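Local coordinates for protein DNA-3-methyladenine glycosidase II, putative (Deinococcus radiodurans, PDB 2YG9) that is a putative member of the helix-hairpin-helix (HhH-GPD) superfamily of base excision DNA repair proteins and probably acts in DNA repair, at residues 35-39 with 199-203. Residues are numbered along the deposited sequence; the frame is centred on the assembly and turned at random. Where two conformers were deposited one is given.
Sequences HLSRD and RWAPY. With NI (nickel (II) ion), chain F.
His-35 reaches across to the end of helix 193-200 and shows how one imidazole can serve two masters. With CG anti to the backbone N (chi1 174°), the ring is carried over to residues 199-203, where His-35 NE2 donates to Arg-199 O at 2.7 Å, in the carbonyl plane though tilted somewhat from the ring's own. Because NE2 holds the proton, His-35 ND1 can offer its lone pair to the nickel ion, 2.5 Å away, whose other ligands in the model are four waters. One of these waters is also hydrogen-bonded to Tyr-203 OH. The tyrosine turns its edge toward the imidazole face in an offset edge-to-face pair, planes at 64°, while Pro-202 CD lies over one face of the imidazole, near the rim. Next, Leu-36 lays CD2 against Trp-200 CB at 3.6 Å, the two side chains crossing at about a right angle, and Leu-42 and Ala-207 extend this apolar cluster. A type I turn then leads from Leu-36 to Asp-39, whose OD2 accepts a hydrogen bond from Trp-200 NE1 on its anti lone pair, at 3.0 Å and almost straight (176°). Tyr-188 OH grips the same oxygen, whereas OD1 caps Val-41 N. Asp-39 is thus the N-cap of helix 40-49, and the contact joins two helix-to-helix junctions within an all-helical HhH-GPD protein, with a surface nickel site beside them.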
ATOM      1  N   HIS A  35       5.683   0.978  21.429  1.00 10.12           N
ATOM      2  CA  HIS A  35       6.935   0.496  20.886  1.00  9.80           C
ATOM      3  C   HIS A  35       7.656   1.607  20.121  1.00  8.88           C
ATOM      4  O   HIS A  35       8.814   1.885  20.406  1.00  9.05           O
ATOM      5  CB  HIS A  35       6.719  -0.751  20.023  1.00 10.10           C
ATOM      6  CG  HIS A  35       7.958  -1.202  19.321  1.00 13.61           C
ATOM      7  ND1 HIS A  35       8.769  -2.210  19.803  1.00 20.44           N
ATOM      8  CD2 HIS A  35       8.547  -0.753  18.187  1.00 14.72           C
ATOM      9  CE1 HIS A  35       9.795  -2.370  18.980  1.00 21.39           C
ATOM     10  NE2 HIS A  35       9.697  -1.475  18.009  1.00 17.53           N
ATOM     11  N   LEU A  36       6.958   2.256  19.183  1.00  8.44           N
ATOM     12  CA  LEU A  36       7.517   3.303  18.347  1.00  8.64           C
ATOM     13  C   LEU A  36       8.024   4.481  19.180  1.00  8.91           C
ATOM     14  O   LEU A  36       9.091   5.016  18.933  1.00  8.39           O
ATOM     15  CB  LEU A  36       6.466   3.763  17.327  1.00  8.26           C
ATOM     16  CG  LEU A  36       6.048   2.682  16.297  1.00  8.88           C
ATOM     17  CD1 LEU A  36       4.854   3.230  15.412  1.00  7.87           C
ATOM     18  CD2 LEU A  36       7.263   2.191  15.423  1.00  5.54           C
ATOM     19  N   SER A  37       7.260   4.808  20.222  1.00  9.27           N
ATOM     20  CA  SER A  37       7.573   5.885  21.131  1.00 10.06           C
ATOM     21  C   SER A  37       8.856   5.676  21.906  1.00 10.15           C
ATOM     22  O   SER A  37       9.314   6.603  22.519  1.00 10.29           O
ATOM     23  CB  SER A  37       6.430   6.098  22.118  1.00 10.38           C
ATOM     24  OG  SER A  37       5.362   6.693  21.431  1.00 12.30           O
ATOM     25  N   ARG A  38       9.418   4.465  21.887  1.00 10.73           N
ATOM     26  CA  ARG A  38      10.729   4.272  22.457  1.00 11.14           C
ATOM     27  C   ARG A  38      11.826   5.032  21.701  1.00 11.28           C
ATOM     28  O   ARG A  38      12.914   5.244  22.218  1.00 11.59           O
ATOM     29  CB  ARG A  38      11.061   2.791  22.512  1.00 12.13           C
ATOM     30  CG  ARG A  38      10.166   2.082  23.497  1.00 14.09           C
ATOM     31  CD  ARG A  38      10.394   0.664  23.434  1.00 19.05           C
ATOM     32  NE  ARG A  38      11.704   0.390  23.983  1.00 21.83           N
ATOM     33  CZ  ARG A  38      12.083  -0.768  24.520  1.00 22.50           C
ATOM     34  NH1 ARG A  38      11.247  -1.806  24.575  1.00 21.65           N
ATOM     35  NH2 ARG A  38      13.328  -0.872  24.982  1.00 19.99           N
ATOM     36  N   ASP A  39      11.542   5.386  20.452  1.00 11.21           N
ATOM     37  CA  ASP A  39      12.394   6.216  19.641  1.00 10.38           C
ATOM     38  C   ASP A  39      11.858   7.604  19.928  1.00 10.84           C
ATOM     39  O   ASP A  39      10.729   7.901  19.605  1.00 10.17           O
ATOM     40  CB  ASP A  39      12.231   5.795  18.162  1.00 10.86           C
ATOM     41  CG  ASP A  39      12.923   6.711  17.176  1.00 10.57           C
ATOM     42  OD1 ASP A  39      13.458   7.777  17.537  1.00 11.04           O
ATOM     43  OD2 ASP A  39      12.933   6.330  15.979  1.00  9.65           O
ATOM     44  N   ARG A 199      14.477  -0.703  14.066  1.00 11.60           N
ATOM     45  CA  ARG A 199      14.050  -0.491  15.439  0.50 11.24           C
ATOM     46  C   ARG A 199      12.530  -0.431  15.558  1.00 11.72           C
ATOM     47  O   ARG A 199      11.949  -0.815  16.598  1.00 11.19           O
ATOM     48  CB  ARG A 199      14.646   0.808  15.961  0.50 11.76           C
ATOM     49  CG  ARG A 199      14.351   1.079  17.413  0.50 12.14           C
ATOM     50  CD  ARG A 199      15.110   2.258  17.896  0.50 12.27           C
ATOM     51  NE  ARG A 199      14.869   2.553  19.300  0.50 12.56           N
ATOM     52  CZ  ARG A 199      15.464   3.552  19.947  0.50 13.37           C
ATOM     53  NH1 ARG A 199      16.302   4.348  19.305  0.50 12.16           N
ATOM     54  NH2 ARG A 199      15.214   3.769  21.239  0.50 12.66           N
ATOM     55  N   TRP A 200      11.893   0.073  14.498  1.00 10.39           N
ATOM     56  CA  TRP A 200      10.445   0.190  14.467  1.00  9.07           C
ATOM     57  C   TRP A 200       9.751  -1.122  14.298  1.00  8.45           C
ATOM     58  O   TRP A 200       8.615  -1.242  14.678  1.00  8.66           O
ATOM     59  CB  TRP A 200      10.002   1.136  13.353  1.00  8.32           C
ATOM     60  CG  TRP A 200      10.604   2.506  13.445  1.00  6.03           C
ATOM     61  CD1 TRP A 200      11.136   3.115  14.545  1.00  6.23           C
ATOM     62  CD2 TRP A 200      10.706   3.448  12.379  1.00  6.04           C
ATOM     63  NE1 TRP A 200      11.573   4.376  14.221  1.00  8.21           N
ATOM     64  CE2 TRP A 200      11.290   4.623  12.910  1.00  3.98           C
ATOM     65  CE3 TRP A 200      10.329   3.428  11.041  1.00  5.45           C
ATOM     66  CZ2 TRP A 200      11.541   5.752  12.131  1.00  6.27           C
ATOM     67  CZ3 TRP A 200      10.556   4.557  10.269  1.00  6.18           C
ATOM     68  CH2 TRP A 200      11.167   5.701  10.820  1.00  6.43           C
ATOM     69  N   ALA A 201      10.431  -2.112  13.727  1.00  8.78           N
ATOM     70  CA  ALA A 201       9.884  -3.475  13.634  1.00  8.62           C
ATOM     71  C   ALA A 201       9.422  -3.961  15.010  1.00  8.22           C
ATOM     72  O   ALA A 201      10.089  -3.692  15.967  1.00  6.79           O
ATOM     73  CB  ALA A 201      10.936  -4.397  13.068  1.00  7.92           C
ATOM     74  N   PRO A 202       8.283  -4.673  15.099  1.00  8.34           N
ATOM     75  CA  PRO A 202       7.371  -5.148  14.044  1.00  8.47           C
ATOM     76  C   PRO A 202       6.221  -4.209  13.645  1.00  8.29           C
ATOM     77  O   PRO A 202       5.157  -4.700  13.186  1.00  7.89           O
ATOM     78  CB  PRO A 202       6.792  -6.408  14.675  1.00  8.34           C
ATOM     79  CG  PRO A 202       6.585  -5.992  16.067  1.00  8.37           C
ATOM     80  CD  PRO A 202       7.852  -5.189  16.410  1.00  9.03           C
ATOM     81  N   TYR A 203       6.462  -2.890  13.735  1.00  8.31           N
ATOM     82  CA  TYR A 203       5.422  -1.878  13.486  1.00  7.43           C
ATOM     83  C   TYR A 203       5.915  -0.837  12.475  1.00  7.39           C
ATOM     84  O   TYR A 203       5.671   0.334  12.605  1.00  5.61           O
ATOM     85  CB  TYR A 203       4.995  -1.199  14.799  1.00  8.53           C
ATOM     86  CG  TYR A 203       4.589  -2.181  15.892  1.00  8.61           C
ATOM     87  CD1 TYR A 203       3.446  -2.961  15.764  1.00 10.51           C
ATOM     88  CD2 TYR A 203       5.377  -2.339  17.048  1.00 10.93           C
ATOM     89  CE1 TYR A 203       3.088  -3.888  16.753  1.00  9.04           C
ATOM     90  CE2 TYR A 203       5.019  -3.244  18.032  1.00 10.86           C
ATOM     91  CZ  TYR A 203       3.876  -4.006  17.882  1.00 11.28           C
ATOM     92  OH  TYR A 203       3.498  -4.873  18.887  1.00 13.20           O
TER
HETATM   93 NI    NI F1229       7.909  -4.025  21.281  0.50 19.42          NI
HETATM   94  O   HOH W   1      10.999   2.116  18.125  1.00 13.41           O
HETATM   95  O   HOH W   2      14.769   2.008  24.142  1.00 12.04           O
HETATM   96  O   HOH W   3       5.471  -4.339  21.229  1.00 16.63           O
HETATM   97  O   HOH W   4       8.424  -5.887  20.184  1.00 19.80           O
HETATM   98  O   HOH W   5       8.042  -2.331  22.977  1.00 25.58           O
HETATM   99  O   HOH W   6       8.203  -5.036  23.535  1.00 20.09           O